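Local coordinates for coenzyme F420-dependent N(5),N(10)-methenyltetrahydromethanopterin reductase-related protein (Desulfurobacterium thermolithotrophum DSM 11699, PDB 6HUY), which belongs to the HmdII paralogues of the [Fe]-hydrogenase Hmd, binds the Fe-guanylylpyridinol cofactor and probably takes methenyl-tetrahydrofolate as a ligand, at the interface of chains A and B. Coordinates in Å, arbitrary orientation; residue numbers count along the deposited sequence, not the author numbering. Chains: chain A, Coenzyme F420-dependent N(5),N(10)-methenyltetrahydromethanopterin reductase-related protein; chain B, Coenzyme F420-dependent N(5),N(10)-methenyltetrahydromethanopterin reductase-related protein.

Contact 1: the interface of chains A and B. Residues chain A 315-319; chain B 122, 197, 344.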
loop_
_atom_site.group_PDB
_atom_site.type_symbol
_atom_site.label_atom_id
_atom_site.label_comp_id
_atom_site.label_asym_id
_atom_site.label_seq_id
_atom_site.Cartn_x
_atom_site.Cartn_y
_atom_site.Cartn_z
ATOM N N TYR A 315 -14.316 6.061 1.656
ATOM C CA TYR A 315 -14.207 4.607 1.630
ATOM C C TYR A 315 -12.746 4.234 1.426
ATOM O O TYR A 315 -12.262 4.066 0.287
ATOM C CB TYR A 315 -15.097 4.025 0.550
ATOM C CG TYR A 315 -16.555 4.121 0.894
ATOM C CD1 TYR A 315 -17.073 3.400 1.958
ATOM C CD2 TYR A 315 -17.413 4.921 0.164
ATOM C CE1 TYR A 315 -18.405 3.462 2.287
ATOM C CE2 TYR A 315 -18.749 4.993 0.477
ATOM C CZ TYR A 315 -19.242 4.252 1.547
ATOM O OH TYR A 315 -20.571 4.307 1.888
ATOM N N THR A 316 -12.051 4.070 2.567
ATOM C CA THR A 316 -10.610 3.843 2.574
ATOM C C THR A 316 -10.235 2.573 1.827
ATOM O O THR A 316 -9.090 2.431 1.379
ATOM C CB THR A 316 -10.096 3.762 4.011
ATOM O OG1 THR A 316 -10.804 2.751 4.741
ATOM C CG2 THR A 316 -10.277 5.087 4.709
ATOM N N SER A 317 -11.163 1.623 1.714
ATOM C CA SER A 317 -10.881 0.337 1.084
ATOM C C SER A 317 -11.315 0.257 -0.375
ATOM O O SER A 317 -11.121 -0.790 -0.995
ATOM C CB SER A 317 -11.543 -0.798 1.866
ATOM O OG SER A 317 -12.932 -0.819 1.642
ATOM N N ALA A 318 -11.878 1.315 -0.944
ATOM C CA ALA A 318 -12.253 1.292 -2.361
ATOM C C ALA A 318 -11.023 0.970 -3.215
ATOM O O ALA A 318 -10.005 1.667 -3.099
ATOM C CB ALA A 318 -12.860 2.621 -2.798
ATOM N N PRO A 319 -11.044 -0.092 -4.037
ATOM C CA PRO A 319 -9.802 -0.510 -4.714
ATOM C C PRO A 319 -9.386 0.453 -5.818
ATOM O O PRO A 319 -10.082 0.575 -6.830
ATOM C CB PRO A 319 -10.150 -1.895 -5.278
ATOM C CG PRO A 319 -11.531 -2.209 -4.803
ATOM C CD PRO A 319 -12.182 -0.960 -4.368
ATOM N N LEU B 122 -17.789 -4.712 4.166
ATOM C CA LEU B 122 -18.285 -3.863 3.087
ATOM C C LEU B 122 -18.362 -4.623 1.774
ATOM O O LEU B 122 -19.247 -4.360 0.955
ATOM C CB LEU B 122 -17.400 -2.619 2.922
ATOM C CG LEU B 122 -18.116 -1.307 3.247
ATOM C CD1 LEU B 122 -18.489 -1.300 4.712
ATOM C CD2 LEU B 122 -17.267 -0.129 2.921
ATOM N N GLU B 197 -14.043 -0.513 7.664
ATOM C CA GLU B 197 -13.086 -0.915 6.645
ATOM C C GLU B 197 -11.711 -1.191 7.214
ATOM O O GLU B 197 -10.832 -1.651 6.477
ATOM C CB GLU B 197 -12.969 0.156 5.556
ATOM C CG GLU B 197 -14.218 0.374 4.759
ATOM C CD GLU B 197 -14.067 1.519 3.772
ATOM O OE1 GLU B 197 -13.849 1.240 2.574
ATOM O OE2 GLU B 197 -14.138 2.702 4.201
ATOM N N TRP B 344 -15.756 -3.274 -5.494
ATOM C CA TRP B 344 -15.485 -4.254 -4.440
ATOM C C TRP B 344 -15.749 -5.672 -4.928
ATOM O O TRP B 344 -14.969 -6.589 -4.643
ATOM C CB TRP B 344 -16.313 -3.960 -3.186
ATOM C CG TRP B 344 -15.668 -2.965 -2.301
ATOM C CD1 TRP B 344 -14.398 -3.013 -1.807
ATOM C CD2 TRP B 344 -16.258 -1.776 -1.782
ATOM N NE1 TRP B 344 -14.149 -1.911 -1.026
ATOM C CE2 TRP B 344 -15.278 -1.139 -0.984
ATOM C CE3 TRP B 344 -17.512 -1.187 -1.911
ATOM C CZ2 TRP B 344 -15.518 0.064 -0.333
ATOM C CZ3 TRP B 344 -17.750 -0.008 -1.277
ATOM C CH2 TRP B 344 -16.755 0.618 -0.492
#
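A:Ser317 reaches across to B:Glu197 and B:Trp344, and these three residues bury most of the surface here. The case shows how an acidic side chain can pin a loop of its neighbour. The carboxylate of B:Glu197 lies against the backbone of loop residues 315-317, with CG anti to its own carbonyl carbon (chi1 -65°) and an extended chain that brings the acid up to the backbone. Its OE1 accepts the amide N of A:Ser317 at 2.8 Å, from well above the carboxylate plane. The hydroxyl OG of A:Ser317 meets the same OE1 on the anti side, close to that plane; the modelled 2.4 Å is so short that the exact length is doubtful. OE2 receives a weak bond from the A:Thr316 N, 3.0 Å away. A:Ser317 is also approached by the indole of B:Trp344, whose NE1 lies 3.1 Å from OG and 3.2 Å from the carbonyl O, both weak bonds. The far rim of the indole, at CH2, points edge-on into the face of A:Tyr315, with CH2 3.7 Å from CD1 and the planes 87° apart. B:Leu122 brings its methyl CD2 obliquely to the CD1-CE1 rim of the same ring, from the side on which the indole lies, 3.7 Å from A:Tyr315 CD1. The site anchors the A 315-319 loop on helices 196-203 and 333-354 of chain B, probably helping to join the two subunits of an Hmd-type homodimer.

Contact 2: the interface of chains A and B. Residues chain A 237, 319, 322; chain B 251, 343-344, 346-347.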
loop_
_atom_site.group_PDB
_atom_site.type_symbol
_atom_site.label_atom_id
_atom_site.label_comp_id
_atom_site.label_asym_id
_atom_site.label_seq_id
_atom_site.Cartn_x
_atom_site.Cartn_y
_atom_site.Cartn_z
ATOM N N PHE A 237 -5.560 -11.101 -1.525
ATOM C CA PHE A 237 -6.718 -10.293 -1.163
ATOM C C PHE A 237 -6.455 -9.489 0.107
ATOM O O PHE A 237 -6.782 -8.297 0.178
ATOM C CB PHE A 237 -7.918 -11.219 -0.994
ATOM C CG PHE A 237 -9.204 -10.535 -0.608
ATOM C CD1 PHE A 237 -9.553 -10.390 0.727
ATOM C CD2 PHE A 237 -10.093 -10.101 -1.578
ATOM C CE1 PHE A 237 -10.750 -9.798 1.092
ATOM C CE2 PHE A 237 -11.291 -9.507 -1.227
ATOM C CZ PHE A 237 -11.623 -9.349 0.114
ATOM N N PRO A 319 -11.044 -0.092 -4.037
ATOM C CA PRO A 319 -9.802 -0.510 -4.714
ATOM C C PRO A 319 -9.386 0.453 -5.818
ATOM O O PRO A 319 -10.082 0.575 -6.830
ATOM C CB PRO A 319 -10.150 -1.895 -5.278
ATOM C CG PRO A 319 -11.531 -2.209 -4.803
ATOM C CD PRO A 319 -12.182 -0.960 -4.368
ATOM N N MET A 322 -9.502 -0.372 -9.732
ATOM C CA MET A 322 -10.858 -0.470 -10.257
ATOM C C MET A 322 -11.464 0.910 -10.501
ATOM O O MET A 322 -12.089 1.147 -11.545
ATOM C CB MET A 322 -11.724 -1.268 -9.287
ATOM C CG MET A 322 -11.599 -2.772 -9.430
ATOM S SD MET A 322 -10.058 -3.461 -8.787
ATOM C CE MET A 322 -10.255 -5.154 -9.339
ATOM N N THR B 251 -3.373 -6.141 -6.307
ATOM C CA THR B 251 -4.744 -6.231 -6.793
ATOM C C THR B 251 -4.785 -6.655 -8.253
ATOM O O THR B 251 -5.418 -7.653 -8.612
ATOM C CB THR B 251 -5.450 -4.884 -6.630
ATOM O OG1 THR B 251 -5.610 -4.578 -5.241
ATOM C CG2 THR B 251 -6.846 -4.915 -7.275
ATOM N N SER B 343 -16.821 -2.291 -7.935
ATOM C CA SER B 343 -15.379 -2.312 -7.718
ATOM C C SER B 343 -14.995 -3.266 -6.594
ATOM O O SER B 343 -13.985 -3.974 -6.700
ATOM C CB SER B 343 -14.874 -0.905 -7.409
ATOM O OG SER B 343 -14.971 -0.068 -8.553
ATOM N N TRP B 344 -15.756 -3.274 -5.494
ATOM C CA TRP B 344 -15.485 -4.254 -4.440
ATOM C C TRP B 344 -15.749 -5.672 -4.928
ATOM O O TRP B 344 -14.969 -6.589 -4.643
ATOM C CB TRP B 344 -16.313 -3.960 -3.186
ATOM C CG TRP B 344 -15.668 -2.965 -2.301
ATOM C CD1 TRP B 344 -14.398 -3.013 -1.807
ATOM C CD2 TRP B 344 -16.258 -1.776 -1.782
ATOM N NE1 TRP B 344 -14.149 -1.911 -1.026
ATOM C CE2 TRP B 344 -15.278 -1.139 -0.984
ATOM C CE3 TRP B 344 -17.512 -1.187 -1.911
ATOM C CZ2 TRP B 344 -15.518 0.064 -0.333
ATOM C CZ3 TRP B 344 -17.750 -0.008 -1.277
ATOM C CH2 TRP B 344 -16.755 0.618 -0.492
ATOM N N LYS B 346 -15.538 -6.736 -8.053
ATOM C CA LYS B 346 -14.479 -7.099 -8.992
ATOM C C LYS B 346 -13.172 -7.381 -8.267
ATOM O O LYS B 346 -12.385 -8.227 -8.710
ATOM C CB LYS B 346 -14.265 -5.991 -10.029
ATOM C CG LYS B 346 -15.184 -6.044 -11.224
ATOM C CD LYS B 346 -14.877 -7.265 -12.106
ATOM C CE LYS B 346 -16.142 -7.979 -12.557
ATOM N NZ LYS B 346 -15.870 -9.411 -12.909
ATOM N N PHE B 347 -12.911 -6.669 -7.173
ATOM C CA PHE B 347 -11.713 -6.937 -6.394
ATOM C C PHE B 347 -11.699 -8.386 -5.923
ATOM O O PHE B 347 -10.715 -9.110 -6.116
ATOM C CB PHE B 347 -11.646 -5.969 -5.218
ATOM C CG PHE B 347 -10.553 -6.266 -4.255
ATOM C CD1 PHE B 347 -9.247 -6.385 -4.688
ATOM C CD2 PHE B 347 -10.826 -6.421 -2.902
ATOM C CE1 PHE B 347 -8.223 -6.663 -3.784
ATOM C CE2 PHE B 347 -9.805 -6.692 -1.990
ATOM C CZ PHE B 347 -8.506 -6.813 -2.435
#
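A:Phe237 meets B:Phe347 where helix 232-262, the loop at A:Pro319 and helix 320-331 of one subunit of this HMD-family protein pack on the C-terminal helix 333-354 of the other. The phenylalanine pair is a close but small contact. The rings lie nearly parallel but offset, the CE2 corner of B:Phe347 over the face of A:Phe237 near its CD2-CE2 bond, with the two CE2 atoms 3.3 Å apart. Both side chains leave their helices with CG anti to the backbone N (chi1 180° and 173°), which sends the rings outward to meet. The tip CZ of B:Phe347 also comes within 3.5 Å of the carbonyl O of A:Phe237. A:Pro319 and A:Met322 form the broad, well-buried part. CG of A:Pro319 sits 3.8 Å from the CB of B:Phe347. CB of A:Met322 lies 3.7 Å from the CB of B:Ser343, and a bend at chi2 (74°) turns its sulfur SD toward the CG2 methyl of B:Thr251, at 3.8 Å. CE of A:Met322 then settles on the backbone of B:Phe347, 3.7 Å from its CA. Toward B:Lys346 the fit is looser: CB of B:Lys346 lies 4.2 Å from the methyl CE of A:Met322, and the chain beyond, bent at chi2 and chi3, carries its amino group away from chain A.

Contact 3: the interface of chains A and B. Residues chain A 148, 202-204, 207; chain B 267, 270-271, 274.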
loop_
_atom_site.group_PDB
_atom_site.type_symbol
_atom_site.label_atom_id
_atom_site.label_comp_id
_atom_site.label_asym_id
_atom_site.label_seq_id
_atom_site.Cartn_x
_atom_site.Cartn_y
_atom_site.Cartn_z
ATOM N N ALA A 148 18.477 7.684 -7.595
ATOM C CA ALA A 148 18.091 6.820 -6.477
ATOM C C ALA A 148 19.252 6.685 -5.505
ATOM O O ALA A 148 19.577 5.598 -5.023
ATOM C CB ALA A 148 17.622 5.445 -6.964
ATOM N N VAL A 202 10.084 3.819 -6.109
ATOM C CA VAL A 202 11.275 2.985 -5.984
ATOM C C VAL A 202 12.522 3.825 -5.744
ATOM O O VAL A 202 13.406 3.422 -4.991
ATOM C CB VAL A 202 11.412 2.103 -7.232
ATOM C CG1 VAL A 202 12.746 1.340 -7.220
ATOM C CG2 VAL A 202 10.221 1.135 -7.317
ATOM N N GLY A 203 12.616 4.988 -6.378
ATOM C CA GLY A 203 13.816 5.798 -6.307
ATOM C C GLY A 203 13.836 6.834 -5.204
ATOM O O GLY A 203 14.900 7.122 -4.646
ATOM N N ASP A 204 12.682 7.419 -4.891
ATOM C CA ASP A 204 12.645 8.494 -3.907
ATOM C C ASP A 204 13.000 7.964 -2.517
ATOM O O ASP A 204 13.238 6.768 -2.309
ATOM C CB ASP A 204 11.269 9.157 -3.886
ATOM C CG ASP A 204 10.956 9.912 -5.174
ATOM O OD1 ASP A 204 11.743 9.830 -6.154
ATOM O OD2 ASP A 204 9.908 10.598 -5.189
ATOM N N ILE A 207 11.549 4.872 -0.750
ATOM C CA ILE A 207 11.955 3.485 -0.949
ATOM C C ILE A 207 11.966 2.734 0.375
ATOM O O ILE A 207 11.834 1.505 0.401
ATOM C CB ILE A 207 13.332 3.418 -1.633
ATOM C CG1 ILE A 207 13.755 1.962 -1.845
ATOM C CG2 ILE A 207 14.381 4.122 -0.776
ATOM C CD1 ILE A 207 12.767 1.116 -2.639
ATOM N N MET B 267 15.122 -1.818 -6.289
ATOM C CA MET B 267 14.798 -1.506 -4.898
ATOM C C MET B 267 16.013 -1.673 -3.996
ATOM O O MET B 267 16.280 -0.823 -3.137
ATOM C CB MET B 267 13.645 -2.389 -4.409
ATOM C CG MET B 267 12.282 -1.962 -4.937
ATOM S SD MET B 267 10.876 -2.805 -4.161
ATOM C CE MET B 267 11.152 -4.486 -4.694
ATOM N N SER B 270 18.449 1.223 -4.672
ATOM C CA SER B 270 17.907 2.477 -4.168
ATOM C C SER B 270 17.936 2.530 -2.644
ATOM O O SER B 270 18.199 3.584 -2.057
ATOM C CB SER B 270 16.481 2.656 -4.677
ATOM O OG SER B 270 15.919 3.846 -4.174
ATOM N N LEU B 271 17.659 1.407 -1.985
ATOM C CA LEU B 271 17.524 1.419 -0.536
ATOM C C LEU B 271 18.853 1.694 0.157
ATOM O O LEU B 271 18.865 2.215 1.276
ATOM C CB LEU B 271 16.935 0.086 -0.066
ATOM C CG LEU B 271 16.542 -0.035 1.410
ATOM C CD1 LEU B 271 15.380 0.887 1.720
ATOM C CD2 LEU B 271 16.187 -1.460 1.728
ATOM N N MET B 274 19.245 5.064 1.657
ATOM C CA MET B 274 18.346 5.430 2.743
ATOM C C MET B 274 18.620 4.645 4.020
ATOM O O MET B 274 17.830 4.724 4.963
ATOM C CB MET B 274 16.891 5.248 2.300
ATOM C CG MET B 274 16.369 6.395 1.437
ATOM S SD MET B 274 16.401 8.032 2.237
ATOM C CE MET B 274 15.208 7.775 3.559
#
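The end of helix 196-203 and the first turn of helix 207-228 in chain A, with A:Ala148 from a loop, receive helix 264-272 of chain B and the residue B:Met274 beyond it, and B:Ser270 and A:Ile207 touch at the centre. Here a polar anchor is set within an apolar seam. B:Ser270 holds OG anti to its own N (chi1 178°), aiming the hydroxyl at the carbonyl O of A:Val202. The bond is 2.7 Å long and arrives in the carbonyl plane on a lone pair. The methyl CB of A:Ala148 lies 3.8 Å from the CB of B:Ser270. A:Ile207 spreads its branches over the helix and the residue B:Met274 beyond its end: CD1 lies 3.9 Å from the CG of B:Met267, whereas CG2 touches the CG of B:Met274 at 3.7 Å, the two side chains running antiparallel alongside one another. CG1 rests near the CA of B:Leu271, at 4.0 Å. With an alanine at A:Ile207, a gap would probably open between the two methionines, leaving them freer to turn and B:Ser270 less well covered. A:Val202 CG1 also approaches B:Met267. The site fastens the B helix to the start of the A helix 207-228, probably helping to hold the subunits in register.

Contact 4: the interface of chains A and B. Residues chain A 343-344, 347-348; chain B 233-234, 236-237.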
loop_
_atom_site.group_PDB
_atom_site.type_symbol
_atom_site.label_atom_id
_atom_site.label_comp_id
_atom_site.label_asym_id
_atom_site.label_seq_id
_atom_site.Cartn_x
_atom_site.Cartn_y
_atom_site.Cartn_z
ATOM N N SER A 343 -2.337 15.274 -6.816
ATOM C CA SER A 343 -1.831 14.637 -5.601
ATOM C C SER A 343 -0.441 15.156 -5.254
ATOM O O SER A 343 -0.180 15.554 -4.116
ATOM C CB SER A 343 -1.805 13.113 -5.765
ATOM O OG SER A 343 -1.312 12.479 -4.590
ATOM N N TRP A 344 0.467 15.158 -6.229
ATOM C CA TRP A 344 1.828 15.637 -5.989
ATOM C C TRP A 344 1.833 17.075 -5.476
ATOM O O TRP A 344 2.577 17.410 -4.546
ATOM C CB TRP A 344 2.643 15.539 -7.283
ATOM C CG TRP A 344 4.114 15.808 -7.083
ATOM C CD1 TRP A 344 4.721 17.025 -6.999
ATOM C CD2 TRP A 344 5.152 14.829 -6.932
ATOM N NE1 TRP A 344 6.074 16.865 -6.803
ATOM C CE2 TRP A 344 6.361 15.526 -6.761
ATOM C CE3 TRP A 344 5.175 13.431 -6.933
ATOM C CZ2 TRP A 344 7.581 14.872 -6.582
ATOM C CZ3 TRP A 344 6.393 12.785 -6.764
ATOM C CH2 TRP A 344 7.572 13.505 -6.589
ATOM N N PHE A 347 1.162 18.072 -1.652
ATOM C CA PHE A 347 2.144 17.745 -0.635
ATOM C C PHE A 347 3.528 18.310 -0.919
ATOM O O PHE A 347 4.327 18.439 0.016
ATOM C CB PHE A 347 2.231 16.225 -0.488
ATOM C CG PHE A 347 0.952 15.603 0.013
ATOM C CD1 PHE A 347 0.666 15.573 1.373
ATOM C CD2 PHE A 347 0.029 15.069 -0.872
ATOM C CE1 PHE A 347 -0.511 15.013 1.843
ATOM C CE2 PHE A 347 -1.157 14.506 -0.406
ATOM C CZ PHE A 347 -1.421 14.476 0.960
ATOM N N TYR A 348 3.827 18.667 -2.166
ATOM C CA TYR A 348 5.112 19.247 -2.516
ATOM C C TYR A 348 5.059 20.761 -2.704
ATOM O O TYR A 348 6.115 21.380 -2.868
ATOM C CB TYR A 348 5.659 18.566 -3.783
ATOM C CG TYR A 348 6.337 17.236 -3.478
ATOM C CD1 TYR A 348 5.581 16.104 -3.167
ATOM C CD2 TYR A 348 7.727 17.120 -3.461
ATOM C CE1 TYR A 348 6.188 14.898 -2.866
ATOM C CE2 TYR A 348 8.349 15.910 -3.159
ATOM C CZ TYR A 348 7.567 14.802 -2.859
ATOM O OH TYR A 348 8.167 13.598 -2.552
ATOM N N SER B 233 4.697 17.025 4.963
ATOM C CA SER B 233 3.810 16.752 3.837
ATOM C C SER B 233 4.479 15.827 2.830
ATOM O O SER B 233 3.839 14.920 2.293
ATOM C CB SER B 233 3.386 18.064 3.168
ATOM O OG SER B 233 4.525 18.803 2.778
ATOM N N MET B 234 5.772 16.033 2.567
ATOM C CA MET B 234 6.481 15.153 1.645
ATOM C C MET B 234 6.580 13.742 2.212
ATOM O O MET B 234 6.421 12.753 1.485
ATOM C CB MET B 234 7.867 15.730 1.342
ATOM C CG MET B 234 7.833 16.960 0.437
ATOM S SD MET B 234 9.324 17.993 0.504
ATOM C CE MET B 234 10.568 16.849 -0.107
ATOM N N GLU B 236 4.425 12.298 4.251
ATOM C CA GLU B 236 3.128 11.638 4.152
ATOM C C GLU B 236 2.816 11.245 2.711
ATOM O O GLU B 236 2.297 10.147 2.466
ATOM C CB GLU B 236 2.033 12.529 4.731
ATOM C CG GLU B 236 2.010 12.482 6.256
ATOM C CD GLU B 236 0.900 13.322 6.871
ATOM O OE1 GLU B 236 0.076 13.879 6.107
ATOM O OE2 GLU B 236 0.858 13.425 8.119
ATOM N N PHE B 237 3.133 12.110 1.741
ATOM C CA PHE B 237 2.948 11.731 0.342
ATOM C C PHE B 237 3.698 10.444 0.017
ATOM O O PHE B 237 3.147 9.534 -0.620
ATOM C CB PHE B 237 3.394 12.849 -0.602
ATOM C CG PHE B 237 3.325 12.449 -2.048
ATOM C CD1 PHE B 237 2.156 12.644 -2.775
ATOM C CD2 PHE B 237 4.399 11.814 -2.659
ATOM C CE1 PHE B 237 2.064 12.242 -4.099
ATOM C CE2 PHE B 237 4.323 11.409 -3.980
ATOM C CZ PHE B 237 3.145 11.623 -4.707
#
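At A:Phe347, a phi/psi of -109/-20° departs from regular helical values in the last turn of helix 333-348, where the carbonyl O faces the start of helix 232-262 in chain B. There the hydroxyl OG of B:Ser233 donates to that O of A:Phe347 at 2.8 Å, tilted slightly from the carbonyl plane. Next to it, B:Phe237 is gripped from several directions, a clear instance of an aromatic plug. Its CG is anti to the backbone N (chi1 175°), which thrusts the ring between the aromatic side chains of chain A. The edge of A:Tyr348 points at its face, CE1 3.6 Å from CD2 of B:Phe237. The outer rim of B:Phe237, at CZ and CE2, meets the indole of A:Trp344 edge-to-face, CZ 3.5 Å from CE3. A:Phe347 packs along its base, CB to CB of B:Phe237 at 3.6 Å. The ring of A:Tyr348 is itself sandwiched: A:Trp344 covers one face, and CG of B:Met234 sits centrally over the other, 3.8 Å from the ring centroid. If B:Phe237 were an alanine, a gap would probably open between A:Trp344, A:Tyr348 and A:Phe347, leaving the tyrosine edge and indole rim without their ring. The site lies where the final modelled helix of chain A meets the first turns of B helix 232-262.

Contacts 1 and 2 are neighbours, their C-alpha centres about 9 Å apart, and share A:Pro319 and B:Trp344; the loop thus passes from one to the other on B helix 333-354. Between C-alpha centres, contact 4 is some 22 Å from contact 1 and 25 Å from contact 2, whereas contact 3 lies about 17 Å from contact 4. Contacts 2 and 4 use the same pair, Phe237 with Phe347, in opposite chain order, yet Phe347 and Trp344 have different first torsions in the two chains. The two subunits are therefore not exact copies here, and the interface is spread widely, consistent with an extensive Hmd-like dimer.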